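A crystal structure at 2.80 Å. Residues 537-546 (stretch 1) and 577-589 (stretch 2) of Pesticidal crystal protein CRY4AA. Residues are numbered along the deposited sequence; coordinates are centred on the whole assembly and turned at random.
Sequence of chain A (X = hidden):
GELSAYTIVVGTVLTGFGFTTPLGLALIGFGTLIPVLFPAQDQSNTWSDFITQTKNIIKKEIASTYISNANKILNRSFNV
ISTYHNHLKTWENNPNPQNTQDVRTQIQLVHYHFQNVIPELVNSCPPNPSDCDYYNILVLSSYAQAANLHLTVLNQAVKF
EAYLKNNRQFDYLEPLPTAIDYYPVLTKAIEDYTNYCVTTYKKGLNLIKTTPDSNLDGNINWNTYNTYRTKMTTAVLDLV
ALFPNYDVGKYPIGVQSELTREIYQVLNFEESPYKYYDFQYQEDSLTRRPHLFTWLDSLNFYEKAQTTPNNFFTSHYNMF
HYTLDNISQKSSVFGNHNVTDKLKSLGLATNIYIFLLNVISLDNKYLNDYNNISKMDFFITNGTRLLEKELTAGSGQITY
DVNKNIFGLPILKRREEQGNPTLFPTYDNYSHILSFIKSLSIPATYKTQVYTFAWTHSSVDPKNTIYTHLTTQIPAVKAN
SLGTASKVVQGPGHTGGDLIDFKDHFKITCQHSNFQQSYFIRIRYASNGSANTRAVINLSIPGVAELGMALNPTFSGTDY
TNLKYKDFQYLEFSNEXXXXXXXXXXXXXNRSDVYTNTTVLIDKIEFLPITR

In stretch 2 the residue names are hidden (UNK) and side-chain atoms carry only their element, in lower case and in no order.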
ATOM      1  N   ILE A 537      10.375 -17.976 -19.762  1.00 31.02           N
ATOM      2  CA  ILE A 537       9.158 -18.211 -18.988  1.00 31.71           C
ATOM      3  C   ILE A 537       8.012 -18.837 -19.772  1.00 30.46           C
ATOM      4  O   ILE A 537       7.598 -18.320 -20.807  1.00 29.86           O
ATOM      5  CB  ILE A 537       8.664 -16.904 -18.391  1.00 32.42           C
ATOM      6  CG1 ILE A 537       8.628 -15.838 -19.495  1.00 33.92           C
ATOM      7  CG2 ILE A 537       9.558 -16.510 -17.228  1.00 33.16           C
ATOM      8  CD1 ILE A 537       8.333 -14.440 -19.021  1.00 35.24           C
ATOM      9  N   ASN A 538       7.496 -19.947 -19.263  0.50 29.91           N
ATOM     10  CA  ASN A 538       6.397 -20.631 -19.918  0.50 29.83           C
ATOM     11  C   ASN A 538       5.139 -20.542 -19.078  0.50 29.65           C
ATOM     12  O   ASN A 538       5.124 -20.897 -17.902  0.50 28.60           O
ATOM     13  CB  ASN A 538       6.767 -22.084 -20.178  0.50 31.00           C
ATOM     14  CG  ASN A 538       7.928 -22.210 -21.130  1.00 32.41           C
ATOM     15  OD1 ASN A 538       7.828 -21.828 -22.296  1.00 31.96           O
ATOM     16  ND2 ASN A 538       9.048 -22.732 -20.638  1.00 34.08           N
ATOM     17  N   LEU A 539       4.085 -20.053 -19.713  1.00 31.05           N
ATOM     18  CA  LEU A 539       2.785 -19.852 -19.088  1.00 31.76           C
ATOM     19  C   LEU A 539       1.825 -20.911 -19.610  1.00 32.38           C
ATOM     20  O   LEU A 539       1.533 -20.951 -20.809  1.00 33.17           O
ATOM     21  CB  LEU A 539       2.250 -18.475 -19.478  1.00 32.66           C
ATOM     22  CG  LEU A 539       1.567 -17.528 -18.497  1.00 34.07           C
ATOM     23  CD1 LEU A 539       0.818 -16.485 -19.324  1.00 32.96           C
ATOM     24  CD2 LEU A 539       0.614 -18.265 -17.578  1.00 33.52           C
ATOM     25  N   SER A 540       1.339 -21.774 -18.727  1.00 31.31           N
ATOM     26  CA  SER A 540       0.395 -22.792 -19.149  1.00 31.14           C
ATOM     27  C   SER A 540      -0.975 -22.493 -18.580  1.00 31.56           C
ATOM     28  O   SER A 540      -1.163 -22.466 -17.362  1.00 33.06           O
ATOM     29  CB  SER A 540       0.832 -24.183 -18.694  1.00 30.82           C
ATOM     30  OG  SER A 540       1.832 -24.709 -19.546  1.00 33.59           O
ATOM     31  N   ILE A 541      -1.923 -22.229 -19.468  1.00 29.45           N
ATOM     32  CA  ILE A 541      -3.286 -21.975 -19.052  1.00 26.50           C
ATOM     33  C   ILE A 541      -4.084 -23.180 -19.542  1.00 25.86           C
ATOM     34  O   ILE A 541      -4.500 -23.243 -20.704  1.00 24.14           O
ATOM     35  CB  ILE A 541      -3.854 -20.687 -19.674  1.00 25.14           C
ATOM     36  CG1 ILE A 541      -2.949 -19.507 -19.332  1.00 24.50           C
ATOM     37  CG2 ILE A 541      -5.245 -20.419 -19.132  1.00 22.88           C
ATOM     38  CD1 ILE A 541      -3.475 -18.170 -19.821  1.00 24.57           C
ATOM     39  N   PRO A 542      -4.267 -24.174 -18.662  1.00 24.94           N
ATOM     40  CA  PRO A 542      -5.006 -25.398 -18.962  1.00 25.04           C
ATOM     41  C   PRO A 542      -6.324 -25.102 -19.652  1.00 25.58           C
ATOM     42  O   PRO A 542      -7.131 -24.326 -19.152  1.00 25.19           O
ATOM     43  CB  PRO A 542      -5.204 -26.013 -17.586  1.00 25.04           C
ATOM     44  CG  PRO A 542      -3.930 -25.659 -16.899  1.00 24.52           C
ATOM     45  CD  PRO A 542      -3.744 -24.206 -17.285  1.00 24.45           C
ATOM     46  N   GLY A 543      -6.529 -25.718 -20.810  1.00 26.01           N
ATOM     47  CA  GLY A 543      -7.754 -25.512 -21.546  1.00 26.07           C
ATOM     48  C   GLY A 543      -7.828 -24.213 -22.320  1.00 27.32           C
ATOM     49  O   GLY A 543      -8.816 -23.982 -23.013  1.00 30.93           O
ATOM     50  N   VAL A 544      -6.807 -23.364 -22.232  1.00 27.47           N
ATOM     51  CA  VAL A 544      -6.841 -22.088 -22.957  1.00 27.33           C
ATOM     52  C   VAL A 544      -5.657 -21.810 -23.900  1.00 28.46           C
ATOM     53  O   VAL A 544      -5.845 -21.637 -25.102  1.00 28.30           O
ATOM     54  CB  VAL A 544      -6.964 -20.895 -21.975  1.00 26.35           C
ATOM     55  CG1 VAL A 544      -6.956 -19.589 -22.742  1.00 24.00           C
ATOM     56  CG2 VAL A 544      -8.234 -21.017 -21.156  1.00 24.86           C
ATOM     57  N   ALA A 545      -4.441 -21.753 -23.371  1.00 28.94           N
ATOM     58  CA  ALA A 545      -3.296 -21.464 -24.228  1.00 30.22           C
ATOM     59  C   ALA A 545      -1.968 -21.918 -23.646  1.00 30.87           C
ATOM     60  O   ALA A 545      -1.905 -22.442 -22.531  1.00 31.00           O
ATOM     61  CB  ALA A 545      -3.237 -19.962 -24.523  1.00 26.56           C
ATOM     62  N   GLU A 546      -0.910 -21.720 -24.427  1.00 30.99           N
ATOM     63  CA  GLU A 546       0.435 -22.072 -24.005  1.00 31.55           C
ATOM     64  C   GLU A 546       1.367 -20.959 -24.463  1.00 30.67           C
ATOM     65  O   GLU A 546       1.831 -20.956 -25.593  1.00 31.68           O
ATOM     66  CB  GLU A 546       0.871 -23.389 -24.630  1.00 32.64           C
ATOM     67  CG  GLU A 546       2.107 -23.949 -23.988  1.00 38.62           C
ATOM     68  CD  GLU A 546       1.828 -24.506 -22.601  1.00 42.52           C
ATOM     69  OE1 GLU A 546       2.791 -24.692 -21.823  1.00 44.41           O
ATOM     70  OE2 GLU A 546       0.644 -24.771 -22.295  1.00 43.68           O
ATOM     71  N   UNK A 577      -5.230 -15.122 -25.675  1.00 38.87           N
ATOM     72  CA  UNK A 577      -6.085 -16.040 -24.956  1.00 36.15           C
ATOM     73  C   UNK A 577      -7.523 -15.501 -24.912  1.00 36.06           C
ATOM     74  O   UNK A 577      -7.762 -14.294 -25.024  1.00 36.12           O
ATOM     75  c   UNK A 577      -4.041 -16.350 -23.559  1.00 32.34           C
ATOM     76  c   UNK A 577      -5.964 -15.050 -22.658  1.00 35.74           C
ATOM     77  c   UNK A 577      -5.554 -16.226 -23.528  1.00 35.23           C
ATOM     78  N   UNK A 578      -8.479 -16.406 -24.767  1.00 34.03           N
ATOM     79  CA  UNK A 578      -9.875 -16.026 -24.694  1.00 32.94           C
ATOM     80  C   UNK A 578     -10.498 -16.750 -23.510  1.00 31.03           C
ATOM     81  O   UNK A 578     -10.336 -17.963 -23.352  1.00 30.40           O
ATOM     82  c   UNK A 578      -9.191 -18.301 -26.885  1.00 41.89           C
ATOM     83  c   UNK A 578      -8.346 -18.932 -25.777  1.00 41.12           C
ATOM     84  c   UNK A 578     -10.582 -17.855 -26.396  1.00 39.61           C
ATOM     85  c   UNK A 578     -10.612 -16.380 -25.991  1.00 35.58           C
ATOM     86  n   UNK A 578      -6.923 -19.089 -26.186  1.00 38.92           N
ATOM     87  N   UNK A 579     -11.199 -15.992 -22.672  1.00 27.59           N
ATOM     88  CA  UNK A 579     -11.844 -16.545 -21.495  1.00 24.02           C
ATOM     89  C   UNK A 579     -13.363 -16.420 -21.605  1.00 22.05           C
ATOM     90  O   UNK A 579     -13.880 -15.432 -22.123  1.00 21.73           O
ATOM     91  c   UNK A 579      -9.863 -15.836 -20.067  1.00 25.03           C
ATOM     92  c   UNK A 579      -7.806 -17.064 -19.709  1.00 24.42           C
ATOM     93  c   UNK A 579     -11.355 -15.808 -20.248  1.00 23.81           C
ATOM     94  c   UNK A 579      -9.183 -17.041 -19.932  1.00 25.57           C
ATOM     95  c   UNK A 579      -7.764 -14.670 -19.763  1.00 23.52           C
ATOM     96  c   UNK A 579      -9.139 -14.651 -19.984  1.00 24.85           C
ATOM     97  c   UNK A 579      -7.100 -15.876 -19.624  1.00 22.71           C
ATOM     98  N   UNK A 580     -14.074 -17.435 -21.127  0.50 19.20           N
ATOM     99  CA  UNK A 580     -15.525 -17.418 -21.162  0.50 17.25           C
ATOM    100  C   UNK A 580     -15.991 -16.746 -19.880  0.50 17.35           C
ATOM    101  O   UNK A 580     -15.205 -16.535 -18.967  0.50 15.86           O
ATOM    102  c   UNK A 580     -16.069 -18.837 -21.250  0.50 14.69           C
ATOM    103  N   UNK A 581     -17.281 -16.399 -19.800  1.00 19.05           N
ATOM    104  CA  UNK A 581     -17.845 -15.744 -18.619  1.00 20.33           C
ATOM    105  C   UNK A 581     -17.658 -16.525 -17.334  1.00 20.88           C
ATOM    106  O   UNK A 581     -17.958 -17.711 -17.275  1.00 21.76           O
ATOM    107  c   UNK A 581     -19.270 -15.425 -20.475  1.00 18.99           C
ATOM    108  c   UNK A 581     -19.317 -15.595 -18.983  1.00 20.27           C
ATOM    109  c   UNK A 581     -18.294 -16.500 -20.866  1.00 19.13           C
ATOM    110  N   UNK A 582     -17.157 -15.848 -16.308  1.00 22.46           N
ATOM    111  CA  UNK A 582     -16.947 -16.457 -14.997  1.00 24.86           C
ATOM    112  C   UNK A 582     -16.080 -17.706 -15.014  1.00 25.31           C
ATOM    113  O   UNK A 582     -16.204 -18.554 -14.137  1.00 27.32           O
ATOM    114  n   UNK A 582     -20.438 -16.433 -15.408  1.00 26.30           N
ATOM    115  o   UNK A 582     -19.261 -14.662 -14.707  1.00 27.29           O
ATOM    116  c   UNK A 582     -18.298 -16.804 -14.381  1.00 23.87           C
ATOM    117  c   UNK A 582     -19.379 -15.874 -14.843  1.00 25.57           C
ATOM    118  N   UNK A 583     -15.200 -17.819 -16.000  1.00 24.41           N
ATOM    119  CA  UNK A 583     -14.333 -18.980 -16.100  1.00 23.59           C
ATOM    120  C   UNK A 583     -13.219 -18.951 -15.067  1.00 23.21           C
ATOM    121  O   UNK A 583     -12.512 -17.952 -14.941  1.00 25.15           O
ATOM    122  n   UNK A 583     -11.535 -21.321 -19.368  1.00 27.26           N
ATOM    123  c   UNK A 583     -13.739 -19.060 -17.505  1.00 23.65           C
ATOM    124  o   UNK A 583     -12.194 -19.240 -19.873  1.00 27.98           O
ATOM    125  c   UNK A 583     -12.553 -19.993 -17.627  1.00 24.80           C
ATOM    126  c   UNK A 583     -12.082 -20.156 -19.058  1.00 26.13           C
ATOM    127  N   UNK A 584     -13.067 -20.039 -14.317  1.00 22.61           N
ATOM    128  CA  UNK A 584     -11.997 -20.112 -13.325  1.00 22.87           C
ATOM    129  C   UNK A 584     -10.717 -20.398 -14.123  1.00 22.45           C
ATOM    130  O   UNK A 584     -10.656 -21.342 -14.908  1.00 21.12           O
ATOM    131  o   UNK A 584     -11.398 -20.239 -10.311  1.00 28.95           O
ATOM    132  c   UNK A 584     -11.334 -21.168 -11.116  1.00 27.94           C
ATOM    133  c   UNK A 584     -12.268 -21.226 -12.314  1.00 24.70           C
ATOM    134  n   UNK A 584     -10.461 -22.163 -10.994  1.00 29.49           N
ATOM    135  N   UNK A 585      -9.701 -19.571 -13.929  1.00 22.05           N
ATOM    136  CA  UNK A 585      -8.465 -19.712 -14.680  1.00 22.45           C
ATOM    137  C   UNK A 585      -7.258 -20.051 -13.831  1.00 22.03           C
ATOM    138  O   UNK A 585      -7.079 -19.496 -12.755  1.00 24.13           O
ATOM    139  c   UNK A 585      -6.958 -18.598 -16.330  1.00 21.87           C
ATOM    140  c   UNK A 585      -9.324 -16.547 -16.727  1.00 20.81           C
ATOM    141  c   UNK A 585      -8.159 -18.409 -15.430  1.00 23.00           C
ATOM    142  c   UNK A 585      -9.396 -17.972 -16.228  1.00 23.28           C
ATOM    143  N   UNK A 586      -6.433 -20.965 -14.327  1.00 21.64           N
ATOM    144  CA  UNK A 586      -5.203 -21.358 -13.645  1.00 22.37           C
ATOM    145  C   UNK A 586      -4.034 -20.778 -14.432  1.00 21.38           C
ATOM    146  O   UNK A 586      -3.878 -21.052 -15.620  1.00 20.84           O
ATOM    147  c   UNK A 586      -5.060 -22.879 -13.591  1.00 23.70           C
ATOM    148  o   UNK A 586      -6.094 -23.453 -12.826  1.00 26.72           O
ATOM    149  N   UNK A 587      -3.231 -19.958 -13.769  1.00 20.20           N
ATOM    150  CA  UNK A 587      -2.089 -19.343 -14.412  1.00 19.85           C
ATOM    151  C   UNK A 587      -0.812 -19.968 -13.850  1.00 19.39           C
ATOM    152  O   UNK A 587      -0.263 -19.521 -12.836  1.00 17.04           O
ATOM    153  c   UNK A 587      -2.447 -15.463 -14.930  1.00 24.52           C
ATOM    154  c   UNK A 587      -2.415 -16.914 -15.387  1.00 23.34           C
ATOM    155  c   UNK A 587      -2.118 -17.826 -14.182  1.00 21.75           C
ATOM    156  c   UNK A 587      -3.732 -17.282 -16.038  1.00 20.57           C
ATOM    157  N   UNK A 588      -0.350 -21.021 -14.515  1.00 18.78           N
ATOM    158  CA  UNK A 588       0.850 -21.715 -14.079  1.00 18.10           C
ATOM    159  C   UNK A 588       2.071 -21.188 -14.805  1.00 16.91           C
ATOM    160  O   UNK A 588       2.192 -21.348 -16.010  1.00 16.41           O
ATOM    161  c   UNK A 588       0.759 -23.223 -14.346  1.00 17.82           C
ATOM    162  c   UNK A 588       1.825 -23.946 -13.555  1.00 15.83           C
ATOM    163  c   UNK A 588      -0.619 -23.737 -13.987  1.00 19.04           C
ATOM    164  N   UNK A 589       2.967 -20.558 -14.054  1.00 17.83           N
ATOM    165  CA  UNK A 589       4.198 -20.011 -14.599  1.00 18.75           C
ATOM    166  C   UNK A 589       5.371 -20.937 -14.299  1.00 20.49           C
ATOM    167  O   UNK A 589       5.568 -21.361 -13.159  1.00 19.89           O
ATOM    168  c   UNK A 589       4.506 -18.630 -13.994  1.00 19.13           C
ATOM    169  c   UNK A 589       3.628 -17.525 -14.502  1.00 20.04           C
ATOM    170  c   UNK A 589       1.563 -16.270 -14.416  1.00 20.70           C
ATOM    171  c   UNK A 589       2.392 -17.271 -13.920  1.00 19.49           C
ATOM    172  c   UNK A 589       1.964 -15.511 -15.505  1.00 21.70           C
ATOM    173  c   UNK A 589       3.198 -15.751 -16.094  1.00 22.11           C
ATOM    174  c   UNK A 589       4.024 -16.756 -15.589  1.00 20.52           C
TER

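Position 577 carries three side-chain carbons, one bonded to CA and forking into two, the pattern of a β-branched aliphatic residue. Its CB lies 3.7 Å from V544 CG1, and one of the two terminal carbons is 3.8 Å from A545 CB. The residue is V577.

At position 578 four carbons run in a row and end in a nitrogen. That nitrogen donates a hydrogen bond to the backbone oxygen V544 O, while the chain passes close to the V544 side chain. An unbranched amine of this length is lysine, K578; its NZ is 3.0 Å from V544 O and its CE 3.4 Å from V544 CG1.

Position 579 has one carbon followed by a ring of six carbons with no further atom, hence F579. I541 CG2 sits at the ring edge, 4.3 Å from F579 CE2, and V544 CG1 is 4.0 Å from the same ring atom.

A single carbon at position 580, far from stretch 1, gives A580. At position 581 three carbons close a ring onto the backbone nitrogen, which identifies P581. Position 582 shows two carbons, the second bearing one oxygen and one nitrogen: the amide N582, likewise out of reach of stretch 1.

Position 583 has one carbon more before the same oxygen and nitrogen ending, and is therefore Q583. Its NE2 lies 3.8 Å from V544 CG2, and its OE1 accepts a hydrogen bond from A580 N at 2.9 Å, bracing the type II turn that runs from A580 to Q583.

The shorter amide returns at position 584, two carbons with an oxygen and a nitrogen on the second; N584 makes no contact with stretch 1. Position 585 has four carbons forked at the first, with one arm two carbons long, so it is I585, whose CG2 packs 3.8 Å from I541 CG2.

One carbon and one oxygen at position 586 make S586. Its CB is 4.1 Å from P542 CD, and its backbone O is 3.6 Å from that same P542 CD. Position 587 again has four carbons, now forked at the second: L587, with CD1 3.9 Å from I541 CD1 and CG 4.0 Å from L539 CD2.

At position 588 one carbon carries two others, giving V588, which pairs with S540. A carbon and a six-carbon ring complete the series at position 589. This is F589, with L539 CD2 3.8 Å from the centroid of its ring, over the face in a CH-pi contact.

The contact combines strand pairing with apolar packing. Strands 537-541 and 584-589 run antiparallel, and S540 and V588 exchange backbone hydrogen bonds, S540 N to V588 O at 2.9 Å and V588 N to S540 O at 3.3 Å. L539 and F589 form the neighbouring non-hydrogen-bonded pair, their side chains on the sheet face opposite to those of S540 and V588. Farther along, I541 and V544 pack against V577 and F579, and K578 ties its amine to the V544 carbonyl.

Stretch 2 577-589: VKFAPNQNISLVF
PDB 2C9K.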